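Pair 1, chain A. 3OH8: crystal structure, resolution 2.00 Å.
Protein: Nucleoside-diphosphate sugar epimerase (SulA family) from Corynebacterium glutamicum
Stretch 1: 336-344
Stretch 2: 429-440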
# COMPACT_ATOMS: atom_id res chain seq x y z
N TRP A 336 -4.77 3.20 -24.21
CA TRP A 336 -4.24 2.22 -23.26
C TRP A 336 -4.01 2.85 -21.90
O TRP A 336 -3.29 3.84 -21.76
CB TRP A 336 -2.93 1.59 -23.78
CG TRP A 336 -3.09 0.63 -24.92
CD1 TRP A 336 -2.85 0.88 -26.25
CD2 TRP A 336 -3.51 -0.74 -24.84
NE1 TRP A 336 -3.09 -0.25 -26.99
CE2 TRP A 336 -3.50 -1.25 -26.16
CE3 TRP A 336 -3.90 -1.57 -23.79
CZ2 TRP A 336 -3.86 -2.57 -26.45
CZ3 TRP A 336 -4.26 -2.88 -24.09
CH2 TRP A 336 -4.23 -3.37 -25.40
N PHE A 337 -4.64 2.26 -20.89
CA PHE A 337 -4.58 2.75 -19.52
C PHE A 337 -3.50 1.96 -18.79
O PHE A 337 -3.64 0.76 -18.57
CB PHE A 337 -5.95 2.57 -18.85
CG PHE A 337 -6.03 3.09 -17.45
CD1 PHE A 337 -5.70 4.41 -17.17
CD2 PHE A 337 -6.44 2.27 -16.41
CE1 PHE A 337 -5.77 4.89 -15.88
CE2 PHE A 337 -6.52 2.75 -15.12
CZ PHE A 337 -6.19 4.07 -14.85
N SER A 338 -2.41 2.64 -18.45
CA SER A 338 -1.27 2.01 -17.79
C SER A 338 -1.41 2.18 -16.26
O SER A 338 -1.21 3.28 -15.72
CB SER A 338 0.02 2.66 -18.31
OG SER A 338 1.15 2.25 -17.57
N TRP A 339 -1.78 1.09 -15.59
CA TRP A 339 -2.22 1.14 -14.19
C TRP A 339 -1.40 0.19 -13.34
O TRP A 339 -0.81 -0.76 -13.84
CB TRP A 339 -3.68 0.72 -14.09
CG TRP A 339 -3.88 -0.72 -14.47
CD1 TRP A 339 -4.05 -1.21 -15.73
CD2 TRP A 339 -3.89 -1.85 -13.58
NE1 TRP A 339 -4.17 -2.59 -15.68
CE2 TRP A 339 -4.08 -3.00 -14.38
CE3 TRP A 339 -3.75 -2.01 -12.20
CZ2 TRP A 339 -4.14 -4.30 -13.84
CZ3 TRP A 339 -3.81 -3.29 -11.66
CH2 TRP A 339 -4.00 -4.42 -12.48
N ILE A 340 -1.39 0.44 -12.03
CA ILE A 340 -0.83 -0.52 -11.08
C ILE A 340 -1.59 -0.42 -9.74
O ILE A 340 -1.97 0.67 -9.32
CB ILE A 340 0.69 -0.29 -10.87
CG1 ILE A 340 1.27 -1.38 -9.96
CG2 ILE A 340 0.95 1.14 -10.34
CD1 ILE A 340 2.80 -1.42 -9.91
N ALA A 341 -1.83 -1.55 -9.10
CA ALA A 341 -2.50 -1.55 -7.80
C ALA A 341 -1.54 -0.92 -6.82
O ALA A 341 -0.32 -1.11 -6.93
CB ALA A 341 -2.85 -2.97 -7.37
N ILE A 342 -2.05 -0.11 -5.90
CA ILE A 342 -1.14 0.60 -5.01
C ILE A 342 -0.21 -0.36 -4.26
O ILE A 342 0.98 -0.07 -4.05
CB ILE A 342 -1.85 1.57 -4.05
CG1 ILE A 342 -0.80 2.33 -3.23
CG2 ILE A 342 -2.86 0.83 -3.15
CD1 ILE A 342 -1.35 3.53 -2.49
N ASP A 343 -0.72 -1.52 -3.86
CA ASP A 343 0.11 -2.46 -3.12
C ASP A 343 1.26 -2.97 -3.98
O ASP A 343 2.38 -3.15 -3.49
CB ASP A 343 -0.71 -3.62 -2.57
CG ASP A 343 -1.67 -3.21 -1.48
OD1 ASP A 343 -1.26 -2.42 -0.60
OD2 ASP A 343 -2.84 -3.66 -1.51
N ASP A 344 1.00 -3.20 -5.26
CA ASP A 344 2.08 -3.62 -6.14
C ASP A 344 3.14 -2.53 -6.31
O ASP A 344 4.33 -2.85 -6.45
CB ASP A 344 1.56 -4.10 -7.49
CG ASP A 344 1.04 -5.53 -7.42
OD1 ASP A 344 1.80 -6.39 -6.92
OD2 ASP A 344 -0.10 -5.79 -7.84
N TYR A 429 -1.66 -8.17 -7.89
CA TYR A 429 -2.82 -8.04 -8.77
C TYR A 429 -2.40 -7.87 -10.22
O TYR A 429 -1.93 -6.81 -10.63
CB TYR A 429 -3.69 -6.88 -8.30
CG TYR A 429 -4.02 -7.00 -6.84
CD1 TYR A 429 -4.99 -7.89 -6.40
CD2 TYR A 429 -3.33 -6.24 -5.89
CE1 TYR A 429 -5.28 -8.03 -5.04
CE2 TYR A 429 -3.61 -6.37 -4.54
CZ TYR A 429 -4.59 -7.27 -4.13
OH TYR A 429 -4.87 -7.41 -2.81
N THR A 430 -2.55 -8.93 -11.00
CA THR A 430 -2.22 -8.87 -12.42
C THR A 430 -3.41 -8.33 -13.22
O THR A 430 -3.24 -7.80 -14.32
CB THR A 430 -1.79 -10.26 -12.95
OG1 THR A 430 -2.81 -11.21 -12.65
CG2 THR A 430 -0.50 -10.72 -12.29
N ASP A 431 -4.61 -8.47 -12.67
CA ASP A 431 -5.82 -8.06 -13.39
C ASP A 431 -6.52 -6.91 -12.69
O ASP A 431 -6.73 -6.94 -11.48
CB ASP A 431 -6.79 -9.24 -13.51
CG ASP A 431 -6.11 -10.51 -13.97
OD1 ASP A 431 -5.35 -10.45 -14.96
OD2 ASP A 431 -6.33 -11.56 -13.33
N ILE A 432 -6.90 -5.90 -13.47
CA ILE A 432 -7.43 -4.67 -12.89
C ILE A 432 -8.73 -4.87 -12.11
O ILE A 432 -8.96 -4.20 -11.10
CB ILE A 432 -7.62 -3.59 -13.97
CG1 ILE A 432 -7.82 -2.23 -13.30
CG2 ILE A 432 -8.76 -3.96 -14.91
CD1 ILE A 432 -7.72 -1.06 -14.26
N GLY A 433 -9.57 -5.80 -12.57
CA GLY A 433 -10.76 -6.18 -11.84
C GLY A 433 -10.44 -6.65 -10.44
O GLY A 433 -11.10 -6.27 -9.48
N ALA A 434 -9.41 -7.48 -10.31
CA ALA A 434 -9.01 -7.95 -8.99
C ALA A 434 -8.40 -6.84 -8.12
O ALA A 434 -8.59 -6.82 -6.91
CB ALA A 434 -8.04 -9.12 -9.11
N ALA A 435 -7.65 -5.92 -8.74
CA ALA A 435 -7.08 -4.79 -8.00
C ALA A 435 -8.19 -3.89 -7.47
O ALA A 435 -8.15 -3.44 -6.32
CB ALA A 435 -6.14 -3.99 -8.89
N ILE A 436 -9.18 -3.63 -8.31
CA ILE A 436 -10.28 -2.74 -7.95
C ILE A 436 -11.17 -3.36 -6.86
O ILE A 436 -11.62 -2.65 -5.94
CB ILE A 436 -11.13 -2.40 -9.20
CG1 ILE A 436 -10.34 -1.48 -10.15
CG2 ILE A 436 -12.45 -1.74 -8.82
CD1 ILE A 436 -10.89 -1.47 -11.56
N ALA A 437 -11.40 -4.67 -6.94
CA ALA A 437 -12.18 -5.36 -5.92
C ALA A 437 -11.52 -5.21 -4.54
O ALA A 437 -12.19 -5.00 -3.52
CB ALA A 437 -12.34 -6.83 -6.29
N HIS A 438 -10.19 -5.31 -4.53
CA HIS A 438 -9.42 -5.16 -3.30
C HIS A 438 -9.53 -3.74 -2.77
O HIS A 438 -9.80 -3.52 -1.59
CB HIS A 438 -7.95 -5.55 -3.56
CG HIS A 438 -7.08 -5.51 -2.33
ND1 HIS A 438 -7.27 -6.35 -1.27
CD2 HIS A 438 -6.01 -4.74 -2.03
CE1 HIS A 438 -6.36 -6.10 -0.33
NE2 HIS A 438 -5.58 -5.13 -0.77
N GLU A 439 -9.33 -2.76 -3.64
CA GLU A 439 -9.27 -1.37 -3.21
C GLU A 439 -10.62 -0.72 -2.86
O GLU A 439 -10.69 0.16 -2.00
CB GLU A 439 -8.52 -0.54 -4.26
CG GLU A 439 -7.04 -0.87 -4.28
CD GLU A 439 -6.38 -0.56 -2.96
OE1 GLU A 439 -6.76 0.44 -2.30
OE2 GLU A 439 -5.47 -1.32 -2.58
N LEU A 440 -11.69 -1.19 -3.50
CA LEU A 440 -13.01 -0.61 -3.28
C LEU A 440 -13.89 -1.48 -2.37
O LEU A 440 -15.04 -1.13 -2.09
CB LEU A 440 -13.71 -0.34 -4.61
CG LEU A 440 -13.01 0.65 -5.54
CD1 LEU A 440 -13.81 0.87 -6.83
CD2 LEU A 440 -12.78 1.98 -4.82
O HOH W 1 -0.94 -4.27 -9.91
O HOH W 2 -3.51 -2.61 -4.04
O HOH W 3 -4.27 -1.56 -0.18
O HOH W 4 -2.63 -6.68 -1.08

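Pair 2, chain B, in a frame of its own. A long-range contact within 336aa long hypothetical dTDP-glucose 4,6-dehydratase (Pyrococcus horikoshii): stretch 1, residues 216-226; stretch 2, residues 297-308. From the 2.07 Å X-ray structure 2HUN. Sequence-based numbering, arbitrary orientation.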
# COMPACT_ATOMS: atom_id res chain seq x y z
N ASP B 216 1.07 -15.67 16.73
CA ASP B 216 0.44 -15.10 17.91
C ASP B 216 -1.05 -15.42 17.80
O ASP B 216 -1.65 -15.27 16.73
CB ASP B 216 0.66 -13.58 17.94
CG ASP B 216 0.12 -12.94 19.21
OD1 ASP B 216 0.64 -13.27 20.30
OD2 ASP B 216 -0.82 -12.12 19.12
N TRP B 217 -1.64 -15.89 18.89
CA TRP B 217 -3.06 -16.22 18.89
C TRP B 217 -3.84 -15.25 19.76
O TRP B 217 -3.52 -15.05 20.93
CB TRP B 217 -3.27 -17.67 19.34
CG TRP B 217 -2.66 -18.64 18.38
CD1 TRP B 217 -1.41 -19.19 18.43
CD2 TRP B 217 -3.23 -19.08 17.14
NE1 TRP B 217 -1.17 -19.93 17.31
CE2 TRP B 217 -2.27 -19.89 16.49
CE3 TRP B 217 -4.46 -18.86 16.50
CZ2 TRP B 217 -2.50 -20.48 15.25
CZ3 TRP B 217 -4.69 -19.45 15.26
CH2 TRP B 217 -3.72 -20.25 14.65
N LEU B 218 -4.85 -14.64 19.16
CA LEU B 218 -5.69 -13.66 19.85
C LEU B 218 -7.15 -14.11 19.87
O LEU B 218 -7.75 -14.30 18.81
CB LEU B 218 -5.56 -12.31 19.13
CG LEU B 218 -6.40 -11.12 19.58
CD1 LEU B 218 -5.94 -10.64 20.94
CD2 LEU B 218 -6.27 -10.00 18.55
N TYR B 219 -7.72 -14.26 21.06
CA TYR B 219 -9.13 -14.66 21.16
C TYR B 219 -9.96 -13.59 20.45
O TYR B 219 -9.79 -12.40 20.71
CB TYR B 219 -9.56 -14.78 22.62
CG TYR B 219 -10.96 -15.36 22.78
CD1 TYR B 219 -11.28 -16.61 22.23
CD2 TYR B 219 -11.97 -14.66 23.43
CE1 TYR B 219 -12.57 -17.13 22.32
CE2 TYR B 219 -13.26 -15.17 23.53
CZ TYR B 219 -13.55 -16.41 22.97
OH TYR B 219 -14.83 -16.90 23.02
N VAL B 220 -10.85 -14.01 19.56
CA VAL B 220 -11.65 -13.06 18.79
C VAL B 220 -12.36 -11.99 19.62
O VAL B 220 -12.39 -10.83 19.22
CB VAL B 220 -12.68 -13.80 17.89
CG1 VAL B 220 -13.76 -14.47 18.74
CG2 VAL B 220 -13.29 -12.81 16.90
N GLU B 221 -12.93 -12.36 20.76
CA GLU B 221 -13.62 -11.34 21.57
C GLU B 221 -12.64 -10.24 22.00
O GLU B 221 -13.03 -9.07 22.11
CB GLU B 221 -14.28 -11.96 22.80
CG GLU B 221 -15.27 -11.02 23.49
CD GLU B 221 -15.76 -11.54 24.83
OE1 GLU B 221 -16.21 -12.70 24.88
OE2 GLU B 221 -15.68 -10.80 25.83
N ASP B 222 -11.39 -10.61 22.26
CA ASP B 222 -10.38 -9.63 22.66
C ASP B 222 -10.06 -8.70 21.49
O ASP B 222 -9.79 -7.52 21.68
CB ASP B 222 -9.09 -10.32 23.13
CG ASP B 222 -9.10 -10.60 24.62
OD1 ASP B 222 -9.67 -9.79 25.38
OD2 ASP B 222 -8.51 -11.62 25.04
N HIS B 223 -10.06 -9.25 20.28
CA HIS B 223 -9.82 -8.44 19.09
C HIS B 223 -10.99 -7.46 19.02
O HIS B 223 -10.81 -6.26 18.84
CB HIS B 223 -9.78 -9.32 17.83
CG HIS B 223 -9.58 -8.55 16.56
ND1 HIS B 223 -9.98 -9.03 15.33
CD2 HIS B 223 -9.01 -7.34 16.32
CE1 HIS B 223 -9.67 -8.15 14.39
NE2 HIS B 223 -9.08 -7.12 14.96
N VAL B 224 -12.20 -8.00 19.19
CA VAL B 224 -13.43 -7.21 19.15
C VAL B 224 -13.39 -6.06 20.16
O VAL B 224 -13.75 -4.93 19.83
CB VAL B 224 -14.66 -8.11 19.44
CG1 VAL B 224 -15.85 -7.26 19.85
CG2 VAL B 224 -15.02 -8.91 18.18
N ARG B 225 -12.94 -6.35 21.38
CA ARG B 225 -12.85 -5.33 22.41
C ARG B 225 -11.87 -4.24 22.00
O ARG B 225 -12.11 -3.05 22.26
CB ARG B 225 -12.43 -5.97 23.75
CG ARG B 225 -13.55 -6.77 24.41
CD ARG B 225 -13.04 -7.61 25.59
NE ARG B 225 -14.11 -8.42 26.18
CZ ARG B 225 -15.05 -7.95 27.00
NH1 ARG B 225 -15.06 -6.67 27.34
NH2 ARG B 225 -15.99 -8.76 27.48
N ALA B 226 -10.77 -4.65 21.36
CA ALA B 226 -9.77 -3.70 20.89
C ALA B 226 -10.38 -2.80 19.81
O ALA B 226 -10.20 -1.58 19.85
CB ALA B 226 -8.56 -4.44 20.33
N LYS B 297 -8.36 -9.72 27.71
CA LYS B 297 -9.20 -10.06 28.86
C LYS B 297 -9.10 -11.55 29.20
O LYS B 297 -9.35 -11.95 30.34
CB LYS B 297 -10.66 -9.70 28.54
CG LYS B 297 -11.67 -10.15 29.59
CD LYS B 297 -13.10 -9.84 29.16
CE LYS B 297 -14.12 -10.34 30.17
NZ LYS B 297 -13.95 -9.68 31.50
N TYR B 298 -8.73 -12.35 28.22
CA TYR B 298 -8.62 -13.79 28.39
C TYR B 298 -7.20 -14.28 28.12
O TYR B 298 -6.50 -13.75 27.26
CB TYR B 298 -9.56 -14.50 27.41
CG TYR B 298 -10.99 -14.00 27.43
CD1 TYR B 298 -11.85 -14.33 28.48
CD2 TYR B 298 -11.48 -13.20 26.40
CE1 TYR B 298 -13.17 -13.86 28.50
CE2 TYR B 298 -12.79 -12.73 26.41
CZ TYR B 298 -13.63 -13.06 27.46
OH TYR B 298 -14.92 -12.59 27.47
N THR B 299 -6.78 -15.30 28.87
CA THR B 299 -5.46 -15.89 28.65
C THR B 299 -5.69 -16.87 27.50
O THR B 299 -6.83 -17.10 27.10
CB THR B 299 -4.97 -16.68 29.88
OG1 THR B 299 -5.91 -17.71 30.20
CG2 THR B 299 -4.81 -15.75 31.08
N PHE B 300 -4.62 -17.44 26.95
CA PHE B 300 -4.77 -18.39 25.86
C PHE B 300 -5.62 -19.58 26.33
O PHE B 300 -6.50 -20.05 25.60
CB PHE B 300 -3.41 -18.87 25.37
CG PHE B 300 -3.48 -19.77 24.17
CD1 PHE B 300 -3.97 -19.29 22.96
CD2 PHE B 300 -3.07 -21.10 24.25
CE1 PHE B 300 -4.06 -20.12 21.84
CE2 PHE B 300 -3.15 -21.93 23.14
CZ PHE B 300 -3.65 -21.44 21.93
N ASP B 301 -5.35 -20.04 27.55
CA ASP B 301 -6.08 -21.17 28.13
C ASP B 301 -7.57 -20.89 28.26
O ASP B 301 -8.40 -21.75 27.96
CB ASP B 301 -5.51 -21.50 29.51
CG ASP B 301 -4.38 -22.50 29.45
OD1 ASP B 301 -3.43 -22.29 28.67
OD2 ASP B 301 -4.43 -23.50 30.19
N GLU B 302 -7.91 -19.69 28.72
CA GLU B 302 -9.31 -19.32 28.88
C GLU B 302 -9.99 -19.22 27.51
O GLU B 302 -11.12 -19.65 27.34
CB GLU B 302 -9.43 -18.00 29.64
CG GLU B 302 -8.93 -18.06 31.08
CD GLU B 302 -9.00 -16.71 31.78
OE1 GLU B 302 -8.44 -15.74 31.25
OE2 GLU B 302 -9.61 -16.63 32.87
N GLY B 303 -9.27 -18.65 26.54
CA GLY B 303 -9.83 -18.50 25.21
C GLY B 303 -10.04 -19.81 24.49
O GLY B 303 -11.02 -19.97 23.75
N ILE B 304 -9.11 -20.75 24.68
CA ILE B 304 -9.20 -22.06 24.05
C ILE B 304 -10.33 -22.87 24.69
O ILE B 304 -11.08 -23.57 24.01
CB ILE B 304 -7.86 -22.83 24.19
CG1 ILE B 304 -6.83 -22.26 23.21
CG2 ILE B 304 -8.07 -24.32 23.93
CD1 ILE B 304 -7.22 -22.42 21.74
N LYS B 305 -10.45 -22.75 26.01
CA LYS B 305 -11.49 -23.43 26.77
C LYS B 305 -12.86 -22.95 26.29
O LYS B 305 -13.77 -23.75 26.08
CB LYS B 305 -11.32 -23.12 28.26
CG LYS B 305 -12.29 -23.83 29.19
CD LYS B 305 -11.88 -25.28 29.43
CE LYS B 305 -11.67 -25.57 30.92
NZ LYS B 305 -10.48 -24.86 31.50
N LYS B 306 -13.00 -21.64 26.11
CA LYS B 306 -14.27 -21.07 25.65
C LYS B 306 -14.53 -21.52 24.22
O LYS B 306 -15.68 -21.72 23.83
CB LYS B 306 -14.24 -19.54 25.72
CG LYS B 306 -14.20 -18.98 27.14
CD LYS B 306 -14.44 -17.47 27.16
CE LYS B 306 -15.77 -17.12 26.50
NZ LYS B 306 -16.48 -16.05 27.23
N THR B 307 -13.47 -21.67 23.45
CA THR B 307 -13.58 -22.09 22.06
C THR B 307 -13.96 -23.57 21.99
O THR B 307 -14.75 -23.98 21.13
CB THR B 307 -12.26 -21.83 21.31
OG1 THR B 307 -11.95 -20.43 21.37
CG2 THR B 307 -12.38 -22.26 19.85
N ILE B 308 -13.40 -24.37 22.90
CA ILE B 308 -13.71 -25.80 22.95
C ILE B 308 -15.20 -25.96 23.27
O ILE B 308 -15.92 -26.67 22.56
CB ILE B 308 -12.87 -26.52 24.03
CG1 ILE B 308 -11.40 -26.56 23.60
CG2 ILE B 308 -13.42 -27.93 24.27
CD1 ILE B 308 -10.44 -27.00 24.69

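In both pairs a short strand runs straight into a helix, and a second helix, entered from a loop, packs across that junction. The strand and the second helix approach to 8.7 Å in pair 1 and 8.6 Å in pair 2, at 47° and 60°, and fourteen central residues superpose to 0.6 Å. The tightest backbone register is the same in each: A341(A) faces A435(A), and its match Y219(B) faces G303(B), with CA atoms 5.6 Å apart both times.

At this register the space is shared out differently. Pair 1 puts a small residue on each side, A341(A) CB resting 3.8 Å from A435(A) CB. Pair 2 puts a tyrosine on the strand and a glycine on the helix. The Y219(B) ring lies over G303(B), whose CA sits 4.3 Å from the ring centroid in a CH-pi contact; a CB on that glycine would come to a tight 3.3 Å from Y219(B) CD1. In pair 1 the space taken by the tyrosine ring goes to the E439(A) side chain and a bound water. Separately, toward the start of the helix, W339(A), of rotamer p, reaches A435(A), CZ3 to CB 3.7 Å, and takes I432(A) over its face, the I432(A) CB lying 3.8 Å from the centroid of the six-membered ring. The matching W217(B), of rotamer m, swings the end of its side chain away and leaves its CB to meet F300(B) CE1 at 3.6 Å.

The shared element is an aspartate at the start of the first helix that holds the loop before the second. D344(A) OD2 accepts from Y429(A) N at 2.8 Å; in D222(B), OD2 accepts from Y298(B) N at 3.3 Å and OD1 from K297(B) N at 2.7 Å. The tyrosines match too, and each packs on the register residue: Y429(A) CD2 is 3.6 Å from A341(A) CB, whereas Y298(B) offers its face to the edge of Y219(B) in an offset edge-to-face pair.

One position earlier, the acids diverge. E221(B) reaches the tyrosine directly, Y298(B) OH donating to OE2 at 2.5 Å, and a salt bridge from R225(B) NH2 to the same E221(B) OE2, at 2.6 Å, steadies it. The shorter D343(A) accepts a weak bond from H438(A) NE2 to OD2 at 3.2 Å and works through water. D343(A) OD2 and E439(A) OE2, like charges 3.7 Å apart, both accept from waters 2 and 3, which make the pairing tolerable. The two pairs share an aspartate-to-loop clasp, and fill the register either with two alanines or with a tyrosine over a glycine.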